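Local coordinates for small ribosomal subunit biogenesis GTPase RsgA (Thermotoga maritima, PDB 1U0L), which probably hydrolyses GTP slowly, as a circularly permuted GTPase that assists late maturation of the 30S ribosomal subunit and the release of RbfA from it, at residues Asp126-Glu130 with Asp131-Lys135; Glu141-Ser144 with Gly145-Ile149; Met158-Glu161 with Glu162-Tyr166; Ile103-Lys106 with Phe107-Leu110; Ser283-Glu286 with Asn287-Met291. All coordinates share one frame; numbering follows the deposited sequence.

Contact 1 (Asp126-Glu130 with Asp131-Lys135); sequences DLYDE and DDLRK. With GDP (guanosine-5'-diphosphate), chain E.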
# COMPACT_ATOMS: atom_id res chain seq x y z
N ASP A 126 -17.90 -11.27 10.27
CA ASP A 126 -19.20 -11.93 10.37
C ASP A 126 -19.11 -13.44 10.35
O ASP A 126 -20.05 -14.13 10.73
CB ASP A 126 -20.11 -11.48 9.23
CG ASP A 126 -19.54 -11.81 7.87
OD1 ASP A 126 -18.61 -11.10 7.43
OD2 ASP A 126 -19.99 -12.79 7.25
N LEU A 127 -17.97 -13.95 9.91
CA LEU A 127 -17.76 -15.39 9.80
C LEU A 127 -17.10 -16.03 11.01
O LEU A 127 -17.16 -17.25 11.18
CB LEU A 127 -16.89 -15.66 8.58
CG LEU A 127 -17.35 -16.52 7.40
CD1 LEU A 127 -18.63 -15.95 6.80
CD2 LEU A 127 -16.23 -16.55 6.37
N TYR A 128 -16.47 -15.22 11.85
CA TYR A 128 -15.73 -15.72 12.99
C TYR A 128 -16.46 -16.21 14.22
O TYR A 128 -17.32 -15.52 14.75
CB TYR A 128 -14.72 -14.67 13.41
CG TYR A 128 -13.80 -14.25 12.29
CD1 TYR A 128 -13.64 -15.04 11.15
CD2 TYR A 128 -13.07 -13.06 12.38
CE1 TYR A 128 -12.77 -14.67 10.13
CE2 TYR A 128 -12.19 -12.68 11.37
CZ TYR A 128 -12.05 -13.49 10.24
OH TYR A 128 -11.19 -13.13 9.23
N ASP A 129 -16.09 -17.40 14.68
CA ASP A 129 -16.65 -17.98 15.89
C ASP A 129 -15.69 -17.62 17.02
O ASP A 129 -14.78 -16.80 16.83
CB ASP A 129 -16.78 -19.51 15.76
CG ASP A 129 -15.45 -20.20 15.46
OD1 ASP A 129 -15.48 -21.28 14.82
OD2 ASP A 129 -14.37 -19.70 15.87
N GLU A 130 -15.88 -18.22 18.19
CA GLU A 130 -15.02 -17.89 19.33
C GLU A 130 -13.53 -18.16 19.18
O GLU A 130 -12.71 -17.37 19.64
CB GLU A 130 -15.55 -18.57 20.59
CG GLU A 130 -16.72 -17.83 21.20
CD GLU A 130 -16.45 -16.33 21.37
OE1 GLU A 130 -15.39 -15.96 21.94
OE2 GLU A 130 -17.29 -15.52 20.93
N ASP A 131 -13.17 -19.27 18.53
CA ASP A 131 -11.77 -19.59 18.35
C ASP A 131 -11.16 -18.58 17.39
O ASP A 131 -10.03 -18.11 17.59
CB ASP A 131 -11.60 -21.01 17.80
CG ASP A 131 -12.08 -22.07 18.77
OD1 ASP A 131 -11.63 -22.06 19.93
OD2 ASP A 131 -12.92 -22.91 18.37
N ASP A 132 -11.91 -18.25 16.34
CA ASP A 132 -11.43 -17.30 15.35
C ASP A 132 -11.19 -15.95 16.01
O ASP A 132 -10.15 -15.32 15.81
CB ASP A 132 -12.45 -17.13 14.23
CG ASP A 132 -12.82 -18.45 13.60
OD1 ASP A 132 -11.91 -19.29 13.40
OD2 ASP A 132 -14.02 -18.63 13.28
N LEU A 133 -12.16 -15.52 16.80
CA LEU A 133 -12.05 -14.26 17.50
C LEU A 133 -10.82 -14.21 18.37
O LEU A 133 -10.22 -13.16 18.56
CB LEU A 133 -13.30 -14.01 18.33
CG LEU A 133 -14.49 -13.66 17.44
CD1 LEU A 133 -15.61 -13.25 18.32
CD2 LEU A 133 -14.14 -12.53 16.47
N ARG A 134 -10.44 -15.36 18.91
CA ARG A 134 -9.27 -15.42 19.75
C ARG A 134 -8.05 -15.09 18.87
O ARG A 134 -7.17 -14.32 19.28
CB ARG A 134 -9.14 -16.82 20.34
CG ARG A 134 -8.22 -16.88 21.55
CD ARG A 134 -8.06 -18.30 22.01
NE ARG A 134 -9.36 -18.93 22.14
CZ ARG A 134 -9.56 -20.23 22.03
NH1 ARG A 134 -8.52 -21.03 21.81
NH2 ARG A 134 -10.79 -20.73 22.14
N LYS A 135 -8.02 -15.66 17.67
CA LYS A 135 -6.93 -15.40 16.74
C LYS A 135 -6.93 -13.92 16.36
O LYS A 135 -5.87 -13.33 16.09
CB LYS A 135 -7.07 -16.28 15.50
CG LYS A 135 -6.55 -17.69 15.69
CD LYS A 135 -7.67 -18.73 15.67
CE LYS A 135 -8.26 -18.92 14.25
NZ LYS A 135 -9.38 -19.92 14.18
PB GDP E . -10.33 -10.32 -3.11
O1B GDP E . -9.55 -9.97 -1.88
O2B GDP E . -9.60 -11.27 -4.05
O3B GDP E . -10.83 -9.07 -3.89
O3A GDP E . -11.69 -11.13 -2.59
PA GDP E . -13.21 -10.88 -2.93
O1A GDP E . -13.52 -11.25 -4.34
O2A GDP E . -13.60 -9.46 -2.54
O5' GDP E . -13.98 -11.86 -1.90
C5' GDP E . -13.81 -13.28 -2.03
C4' GDP E . -15.04 -14.00 -1.59
O4' GDP E . -15.21 -13.72 -0.18
C3' GDP E . -16.36 -13.64 -2.34
O3' GDP E . -17.00 -14.94 -2.73
C2' GDP E . -17.21 -12.89 -1.30
O2' GDP E . -18.57 -13.27 -1.45
C1' GDP E . -16.51 -13.25 0.06
N9 GDP E . -16.35 -12.08 1.12
C8 GDP E . -15.64 -10.93 0.96
N7 GDP E . -15.70 -10.17 2.07
C5 GDP E . -16.48 -10.88 2.96
C6 GDP E . -16.88 -10.56 4.30
O6 GDP E . -16.58 -9.55 4.93
N1 GDP E . -17.69 -11.55 4.90
C2 GDP E . -18.06 -12.71 4.24
N2 GDP E . -18.84 -13.59 4.90
N3 GDP E . -17.67 -13.01 2.97
C4 GDP E . -16.90 -12.05 2.40

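Contact 2 (Glu141-Ser144 with Gly145-Ile149); sequences EIYS and GLYPI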
# COMPACT_ATOMS: atom_id res chain seq x y z
N GLU A 141 -3.28 -7.97 19.36
CA GLU A 141 -2.22 -8.11 20.35
C GLU A 141 -0.82 -7.85 19.77
O GLU A 141 0.08 -7.40 20.47
CB GLU A 141 -2.28 -9.52 20.95
CG GLU A 141 -1.70 -9.62 22.34
CD GLU A 141 -2.24 -8.54 23.24
OE1 GLU A 141 -3.46 -8.55 23.57
OE2 GLU A 141 -1.43 -7.66 23.60
N ILE A 142 -0.64 -8.13 18.48
CA ILE A 142 0.65 -7.93 17.84
C ILE A 142 0.76 -6.60 17.14
O ILE A 142 1.73 -5.88 17.34
CB ILE A 142 0.93 -8.99 16.73
CG1 ILE A 142 1.06 -10.38 17.34
CG2 ILE A 142 2.21 -8.61 15.95
CD1 ILE A 142 1.49 -11.41 16.34
N TYR A 143 -0.23 -6.27 16.33
CA TYR A 143 -0.17 -5.04 15.57
C TYR A 143 -0.89 -3.83 16.13
O TYR A 143 -0.79 -2.74 15.57
CB TYR A 143 -0.65 -5.32 14.15
CG TYR A 143 0.16 -6.40 13.47
CD1 TYR A 143 -0.25 -7.73 13.49
CD2 TYR A 143 1.34 -6.10 12.82
CE1 TYR A 143 0.50 -8.73 12.87
CE2 TYR A 143 2.11 -7.08 12.19
CZ TYR A 143 1.68 -8.39 12.22
OH TYR A 143 2.43 -9.35 11.58
N SER A 144 -1.60 -4.01 17.23
CA SER A 144 -2.33 -2.88 17.82
C SER A 144 -1.44 -1.63 17.98
O SER A 144 -1.78 -0.54 17.51
CB SER A 144 -2.89 -3.29 19.18
OG SER A 144 -3.73 -2.29 19.72
N GLY A 145 -0.29 -1.80 18.62
CA GLY A 145 0.59 -0.67 18.84
C GLY A 145 1.52 -0.25 17.73
O GLY A 145 2.33 0.66 17.93
N LEU A 146 1.41 -0.88 16.57
CA LEU A 146 2.29 -0.54 15.45
C LEU A 146 1.53 0.06 14.27
O LEU A 146 2.11 0.76 13.44
CB LEU A 146 3.05 -1.78 14.97
CG LEU A 146 3.80 -2.58 16.04
CD1 LEU A 146 4.36 -3.87 15.43
CD2 LEU A 146 4.91 -1.74 16.60
N TYR A 147 0.23 -0.23 14.20
CA TYR A 147 -0.61 0.27 13.11
C TYR A 147 -2.07 0.33 13.50
O TYR A 147 -2.51 -0.35 14.43
CB TYR A 147 -0.52 -0.65 11.89
CG TYR A 147 0.86 -0.80 11.34
CD1 TYR A 147 1.44 0.21 10.59
CD2 TYR A 147 1.62 -1.93 11.63
CE1 TYR A 147 2.74 0.11 10.14
CE2 TYR A 147 2.93 -2.03 11.19
CZ TYR A 147 3.49 -1.01 10.44
OH TYR A 147 4.78 -1.07 10.01
N PRO A 148 -2.84 1.15 12.79
CA PRO A 148 -4.28 1.30 13.06
C PRO A 148 -4.93 0.01 12.59
O PRO A 148 -4.56 -0.51 11.53
CB PRO A 148 -4.70 2.46 12.17
CG PRO A 148 -3.39 3.16 11.83
CD PRO A 148 -2.38 2.07 11.74
N ILE A 149 -5.89 -0.51 13.34
CA ILE A 149 -6.57 -1.73 12.93
C ILE A 149 -8.06 -1.47 12.84
O ILE A 149 -8.63 -0.84 13.73
CB ILE A 149 -6.34 -2.87 13.95
CG1 ILE A 149 -4.85 -3.22 14.01
CG2 ILE A 149 -7.18 -4.09 13.58
CD1 ILE A 149 -4.49 -4.23 15.10

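Contact 3 (Met158-Glu161 with Glu162-Tyr166); sequences MGIE and ELKEY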
# COMPACT_ATOMS: atom_id res chain seq x y z
N MET A 158 -20.03 -3.89 8.81
CA MET A 158 -19.28 -3.55 10.00
C MET A 158 -17.90 -3.02 9.70
O MET A 158 -17.14 -3.62 8.93
CB MET A 158 -19.16 -4.76 10.92
CG MET A 158 -18.11 -4.58 11.99
SD MET A 158 -18.23 -5.88 13.22
CE MET A 158 -16.74 -6.75 12.89
N GLY A 159 -17.60 -1.87 10.31
CA GLY A 159 -16.31 -1.22 10.19
C GLY A 159 -16.04 -0.40 8.94
O GLY A 159 -15.00 0.24 8.87
N ILE A 160 -16.96 -0.39 7.98
CA ILE A 160 -16.72 0.36 6.75
C ILE A 160 -16.72 1.86 6.97
O ILE A 160 -15.78 2.55 6.57
CB ILE A 160 -17.75 -0.02 5.63
CG1 ILE A 160 -17.47 -1.42 5.12
CG2 ILE A 160 -17.62 0.92 4.43
CD1 ILE A 160 -17.60 -2.49 6.16
N GLU A 161 -17.76 2.37 7.62
CA GLU A 161 -17.83 3.80 7.86
C GLU A 161 -16.54 4.29 8.54
O GLU A 161 -16.02 5.36 8.21
CB GLU A 161 -19.07 4.13 8.70
CG GLU A 161 -20.01 5.15 8.03
CD GLU A 161 -20.22 4.90 6.52
OE1 GLU A 161 -20.79 3.85 6.14
OE2 GLU A 161 -19.81 5.77 5.70
N GLU A 162 -16.01 3.50 9.47
CA GLU A 162 -14.78 3.87 10.14
C GLU A 162 -13.63 3.81 9.16
O GLU A 162 -12.69 4.58 9.26
CB GLU A 162 -14.46 2.91 11.30
CG GLU A 162 -13.17 3.30 12.03
CD GLU A 162 -12.68 2.26 13.03
OE1 GLU A 162 -13.51 1.63 13.72
OE2 GLU A 162 -11.44 2.08 13.14
N LEU A 163 -13.70 2.89 8.20
CA LEU A 163 -12.63 2.75 7.23
C LEU A 163 -12.69 3.86 6.19
O LEU A 163 -11.67 4.27 5.64
CB LEU A 163 -12.69 1.39 6.54
CG LEU A 163 -11.63 1.12 5.46
CD1 LEU A 163 -10.25 1.11 6.11
CD2 LEU A 163 -11.91 -0.19 4.74
N LYS A 164 -13.90 4.35 5.92
CA LYS A 164 -14.06 5.44 4.97
C LYS A 164 -13.29 6.61 5.53
O LYS A 164 -12.75 7.44 4.79
CB LYS A 164 -15.53 5.83 4.85
CG LYS A 164 -16.26 5.21 3.68
CD LYS A 164 -17.75 5.48 3.81
CE LYS A 164 -18.54 4.77 2.74
NZ LYS A 164 -19.99 4.75 3.09
N GLU A 165 -13.21 6.68 6.85
CA GLU A 165 -12.50 7.76 7.48
C GLU A 165 -11.02 7.85 7.11
O GLU A 165 -10.47 8.94 7.09
CB GLU A 165 -12.66 7.70 9.00
CG GLU A 165 -12.85 9.06 9.60
CD GLU A 165 -13.88 9.88 8.83
OE1 GLU A 165 -15.07 9.47 8.81
OE2 GLU A 165 -13.51 10.92 8.23
N TYR A 166 -10.37 6.73 6.82
CA TYR A 166 -8.95 6.78 6.47
C TYR A 166 -8.74 6.99 4.98
O TYR A 166 -7.70 7.50 4.57
CB TYR A 166 -8.20 5.49 6.81
CG TYR A 166 -8.13 5.12 8.25
CD1 TYR A 166 -9.21 4.50 8.88
CD2 TYR A 166 -7.01 5.41 9.00
CE1 TYR A 166 -9.16 4.18 10.23
CE2 TYR A 166 -6.95 5.10 10.36
CZ TYR A 166 -8.03 4.49 10.96
OH TYR A 166 -8.00 4.21 12.30

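Contact 4 (Ile103-Lys106 with Phe107-Leu110); sequences IIDK and FLVL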
# COMPACT_ATOMS: atom_id res chain seq x y z
N ILE A 103 3.24 -13.40 6.05
CA ILE A 103 2.76 -12.69 4.87
C ILE A 103 2.44 -11.26 5.27
O ILE A 103 2.81 -10.32 4.56
CB ILE A 103 1.50 -13.35 4.26
CG1 ILE A 103 1.92 -14.34 3.17
CG2 ILE A 103 0.55 -12.29 3.68
CD1 ILE A 103 2.80 -15.44 3.67
N ILE A 104 1.78 -11.10 6.41
CA ILE A 104 1.43 -9.77 6.90
C ILE A 104 2.65 -8.87 7.08
O ILE A 104 2.62 -7.69 6.70
CB ILE A 104 0.72 -9.83 8.27
CG1 ILE A 104 -0.63 -10.53 8.15
CG2 ILE A 104 0.49 -8.43 8.78
CD1 ILE A 104 -1.39 -10.57 9.45
N ASP A 105 3.73 -9.40 7.65
CA ASP A 105 4.92 -8.61 7.87
C ASP A 105 5.68 -8.30 6.58
O ASP A 105 6.37 -7.29 6.49
CB ASP A 105 5.84 -9.29 8.89
CG ASP A 105 5.22 -9.36 10.27
OD1 ASP A 105 4.34 -8.49 10.56
OD2 ASP A 105 5.60 -10.25 11.06
N LYS A 106 5.54 -9.18 5.59
CA LYS A 106 6.21 -8.95 4.33
C LYS A 106 5.49 -7.78 3.65
O LYS A 106 6.11 -6.92 3.02
CB LYS A 106 6.16 -10.20 3.46
CG LYS A 106 6.66 -9.97 2.07
CD LYS A 106 7.15 -11.24 1.44
CE LYS A 106 8.40 -11.73 2.14
NZ LYS A 106 8.97 -12.92 1.44
N PHE A 107 4.17 -7.75 3.82
CA PHE A 107 3.37 -6.67 3.26
C PHE A 107 3.74 -5.35 3.92
O PHE A 107 3.96 -4.35 3.23
CB PHE A 107 1.88 -6.96 3.46
CG PHE A 107 1.26 -7.65 2.30
CD1 PHE A 107 0.41 -8.73 2.49
CD2 PHE A 107 1.52 -7.22 1.00
CE1 PHE A 107 -0.18 -9.38 1.40
CE2 PHE A 107 0.94 -7.86 -0.10
CZ PHE A 107 0.09 -8.95 0.10
N LEU A 108 3.81 -5.36 5.25
CA LEU A 108 4.17 -4.17 6.01
C LEU A 108 5.58 -3.72 5.62
O LEU A 108 5.82 -2.54 5.41
CB LEU A 108 4.09 -4.44 7.51
CG LEU A 108 2.67 -4.68 8.04
CD1 LEU A 108 2.73 -5.16 9.48
CD2 LEU A 108 1.85 -3.41 7.93
N VAL A 109 6.51 -4.67 5.50
CA VAL A 109 7.88 -4.32 5.12
C VAL A 109 7.83 -3.55 3.80
O VAL A 109 8.47 -2.51 3.66
CB VAL A 109 8.75 -5.59 4.95
CG1 VAL A 109 10.06 -5.22 4.26
CG2 VAL A 109 9.04 -6.21 6.30
N LEU A 110 7.06 -4.06 2.85
CA LEU A 110 6.91 -3.40 1.55
C LEU A 110 6.28 -2.00 1.65
O LEU A 110 6.73 -1.06 1.00
CB LEU A 110 6.05 -4.27 0.62
CG LEU A 110 6.77 -5.47 0.03
CD1 LEU A 110 5.77 -6.34 -0.69
CD2 LEU A 110 7.87 -5.02 -0.91

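Contact 5 (Ser283-Glu286 with Asn287-Met291); sequences SRYE and NYVKM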
# COMPACT_ATOMS: atom_id res chain seq x y z
N SER A 283 6.70 -13.35 16.90
CA SER A 283 6.39 -13.49 15.48
C SER A 283 7.13 -12.46 14.67
O SER A 283 7.70 -12.77 13.62
CB SER A 283 4.89 -13.33 15.24
OG SER A 283 4.41 -12.14 15.83
N ARG A 284 7.13 -11.22 15.16
CA ARG A 284 7.82 -10.15 14.46
C ARG A 284 9.28 -10.51 14.27
O ARG A 284 9.77 -10.60 13.13
CB ARG A 284 7.69 -8.84 15.25
CG ARG A 284 6.26 -8.29 15.28
CD ARG A 284 5.80 -7.79 13.91
NE ARG A 284 6.48 -6.56 13.55
CZ ARG A 284 6.25 -5.85 12.45
NH1 ARG A 284 5.34 -6.27 11.58
NH2 ARG A 284 6.92 -4.73 12.22
N TYR A 285 9.98 -10.73 15.38
CA TYR A 285 11.39 -11.08 15.31
C TYR A 285 11.62 -12.25 14.35
O TYR A 285 12.47 -12.19 13.44
CB TYR A 285 11.92 -11.45 16.69
CG TYR A 285 13.39 -11.73 16.64
CD1 TYR A 285 14.30 -10.69 16.46
CD2 TYR A 285 13.88 -13.03 16.64
CE1 TYR A 285 15.65 -10.94 16.27
CE2 TYR A 285 15.23 -13.30 16.44
CZ TYR A 285 16.11 -12.24 16.25
OH TYR A 285 17.44 -12.47 15.99
N GLU A 286 10.85 -13.31 14.58
CA GLU A 286 10.91 -14.55 13.81
C GLU A 286 10.85 -14.32 12.31
O GLU A 286 11.73 -14.76 11.57
CB GLU A 286 9.76 -15.45 14.26
CG GLU A 286 9.75 -16.83 13.66
CD GLU A 286 8.63 -17.67 14.21
OE1 GLU A 286 7.45 -17.31 14.00
OE2 GLU A 286 8.92 -18.69 14.87
N ASN A 287 9.80 -13.63 11.87
CA ASN A 287 9.62 -13.36 10.45
C ASN A 287 10.72 -12.47 9.90
O ASN A 287 11.18 -12.67 8.75
CB ASN A 287 8.24 -12.74 10.22
CG ASN A 287 7.11 -13.70 10.57
OD1 ASN A 287 7.12 -14.85 10.14
ND2 ASN A 287 6.13 -13.22 11.34
N TYR A 288 11.16 -11.49 10.71
CA TYR A 288 12.24 -10.60 10.29
C TYR A 288 13.52 -11.41 10.03
O TYR A 288 14.19 -11.21 9.01
CB TYR A 288 12.52 -9.54 11.35
CG TYR A 288 13.89 -8.91 11.16
CD1 TYR A 288 14.20 -8.21 9.99
CD2 TYR A 288 14.91 -9.14 12.09
CE1 TYR A 288 15.49 -7.76 9.75
CE2 TYR A 288 16.20 -8.69 11.86
CZ TYR A 288 16.49 -8.01 10.69
OH TYR A 288 17.78 -7.60 10.45
N VAL A 289 13.86 -12.31 10.94
CA VAL A 289 15.06 -13.13 10.75
C VAL A 289 14.92 -14.03 9.52
O VAL A 289 15.87 -14.17 8.75
CB VAL A 289 15.32 -14.01 11.99
CG1 VAL A 289 16.47 -14.97 11.71
CG2 VAL A 289 15.65 -13.13 13.18
N LYS A 290 13.74 -14.64 9.35
CA LYS A 290 13.47 -15.50 8.20
C LYS A 290 13.71 -14.68 6.94
O LYS A 290 14.43 -15.09 6.03
CB LYS A 290 12.01 -15.96 8.22
CG LYS A 290 11.57 -16.73 6.98
CD LYS A 290 12.13 -18.15 6.93
CE LYS A 290 11.66 -18.88 5.68
NZ LYS A 290 10.18 -18.83 5.53
N MET A 291 13.10 -13.49 6.89
CA MET A 291 13.26 -12.61 5.75
C MET A 291 14.73 -12.21 5.58
O MET A 291 15.24 -12.18 4.46
CB MET A 291 12.38 -11.36 5.90
CG MET A 291 11.00 -11.53 5.26
SD MET A 291 9.96 -10.06 5.19
CE MET A 291 9.11 -10.22 6.75

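Contact 1 (Asp126-Glu130 with Asp131-Lys135)
Asp129 and Asp132 hold each other in a capping box, a compact way of starting helix 130-143. Followed outward, Asp132 begins with CB against Tyr128, 3.4 Å from Tyr128 CB and obliquely placed to its ring. CG stays beside the backbone N (chi1 -55°), which turns the carboxylate back toward the start of the helix. There OD2 accepts the nearly straight bond from Asp129 N (2.8 Å), on its anti side and somewhat out of the carboxylate plane, and it also forms a salt bridge with Lys95. The other oxygen, OD1, uses its anti lone pair for Lys135 NZ at 2.7 Å. In return, Asp132 N gives its hydrogen to Asp129 OD2 (2.9 Å). The two carboxylate planes lie only 9° apart, and the lysines would be expected to ease their like charges. Leu133 CD2 touches Tyr128 CB (3.8 Å), near the plane of the ring at its edge, while Tyr128 OH bonds to Val94 N. Ahead of the turn, Asp126 clasps the guanine of GDP: OD1 takes N1 and OD2 takes N2, each at 2.7 Å. The segment thus links the nucleotide-reading loop after strand 117-122 to the first turn of helix 130-143, at the protein surface.

Contact 2 (Glu141-Ser144 with Gly145-Ile149)
Tyr143 O receives two backbone donors as the chain turns out of helix 130-143: Tyr147 N nearly in line with the C=O bond at 3.0 Å, and Leu146 N from above the carbonyl plane, also at 3.0 Å. This double grip curls Gly145-Tyr147 round the Tyr143 carbonyl. Ile149 then returns to the turn it has just left. Its CG1 branch lies anti to its own carbonyl carbon (chi1 -63°) and carries CD1 onto the backbone, 3.6 Å from Ser144 N and 4.1 Å from Tyr143 CB. Leu146 approaches from another direction, bringing CD1 to 3.8 Å from Ile142 O. The two tyrosines meet more loosely: Tyr143 CD2 sits at the edge of the Tyr147 ring, near its plane, 4.3 Å from Tyr147 CD2. On one face of the Tyr143 ring, Ile142 CG2 stands 3.5 Å above the plane, over its centre. Beyond the turn, Ile149 packs on Ile122 and Pro148 shares backbone bonds with Met120, which sets the chain alongside strand 117-122. Such a reversal between a helix and the following parallel strand closes a beta-alpha-beta crossover, here strand 117-122, helix 130-143 and strand 149-151 of the P-loop GTPase domain.

Contact 3 (Met158-Glu161 with Glu162-Tyr166)
Glu161 and Lys164 pair along the first turn of helix 160-167, a local contact that also includes the N-cap residue Gly159 and lies partly buried on the GTPase domain. Their side chains run side by side, pointing the same way. Lys164 is extended beyond CG, whereas in the model Glu161 bends at chi2 (43°), toward the lysine. The modelled salt bridge joins Lys164 NZ to Glu161 OE2, but the place of OE2 is doubtful and its exact geometry should carry little weight; the bond from NZ to OE1 is weak. The backbone is more secure. Lys164 N donates to Ile160 O at 2.7 Å, and Leu163 N to Gly159 O at 3.0 Å. Gly159 reaches that position with a positive phi of 80°, a conformation easily adopted without a side chain. The helix connects strands 149-151 and 171-175, parallel but not adjacent strands of the mixed sheet in this P-loop fold. Its buried side is built by Ile160, which packs on Ala188 and Ile189 of helix 182-189, and by Leu163, which meets Val121, Val150 and Ile189. Glu162 CB closes on the cap itself, 3.7 Å from Gly159 O.

Contact 4 (Ile103-Lys106 with Phe107-Leu110)
The Phe107 ring lies beside Ile103, whose CG2 branch touches it at CD1 and CE1, each 3.8 Å away; the carbonyl oxygen Ile103 O stands obliquely to the same ring, 3.5 Å from Phe107 CD1. Both residues belong to helix 101-113, the connection of the beta-alpha-beta unit formed with strands 87-92 and 117-122. Leu234 also packs on Phe107, whose side chain lies about 4 Å from Gly176 in the nucleotide-binding P-loop. The other flat group, the Asp105 carboxylate, points to a different side of the helix. Asp105 is buried yet well supplied with partners: OD1 has a probable hydrogen bond with Tyr143 OH, modelled too short to be read closely, and a salt bridge with Arg284 NH1, whose positive charge would be expected to stabilise the carboxylate. A methyl group borders this polar site, as Leu108 CD1 lies 3.9 Å from Asp105 OD1. Leu108 keeps CG beside its backbone N (chi1 -67°) and runs alongside Ile104, bringing that same methyl to 4.0 Å from Ile104 CG2. Together the pair faces Met120 of strand 117-122 and Tyr143 of helix 130-143. Leu110 CG lies 3.4 Å from Lys106 O, the acceptor of Leu110 N.

Contact 5 (Ser283-Glu286 with Asn287-Met291)
Asn287 ND2, close to Ser283 O one turn back, is gripped from outside the helix by Asp105 OD2 and Thr101 OG1. The amide nitrogen, buried between two helices, thus finds its acceptors on helix 101-113. Its CG sits anti to the carbonyl carbon (chi1 -65°), folding the amide along the helix toward Ser283. ND2 comes within 2.8 Å of Ser283 O, but the angle is too poor for a hydrogen bond; that oxygen is taken instead by Asn287 N at 2.9 Å. Toward the zinc-binding region the contact turns apolar. Val289 places CG2 over one face of the Tyr285 ring, offset toward the rim, in a CH-pi contact 3.6 Å from the ring centroid. The phenol ends point onward: Tyr285 OH bonds to the carbonyl of the zinc ligand His263, and Tyr288 OH to that of Asn262. Tyr288 also meets Phe248 and Phe251 edge-to-face. These tyrosines thus tie the helix to the loop that carries part of the zinc site, whose ligands are Cys256, Cys261, His263 and Cys269. Arg284 leaves by another side, pairing through NE with Glu250. Helix 282-296 therefore lies with Asn287 and Met291 against helix 101-113, Ser283 and Arg284 near helix 130-143, and Tyr285 against helix 270-277.

How the contacts relate
Five local contacts, at the starts, in the bodies and at the exit of helices, show how surroundings shape chemistry. Contact 4 is the buried one, contact 1 lies at the surface, and contacts 2, 3 and 5 are partly buried. Contacts 1 and 2 share helix 130-143. Contacts 2, 4 and 5 touch one another, with Asp105, Tyr143, Arg284 and Asn287 forming the polar junction between GTPase helices and helix 282-296. Contact 3 touches only contact 2 among the others, chiefly through Pro148 and Tyr166. Charged capping and nucleotide recognition mark contact 1, a backbone turn contact 2, a glycine cap with a less certain ion pair contact 3, apolar packing around one buried carboxylate contact 4, and CH-pi packing beside the zinc site contact 5.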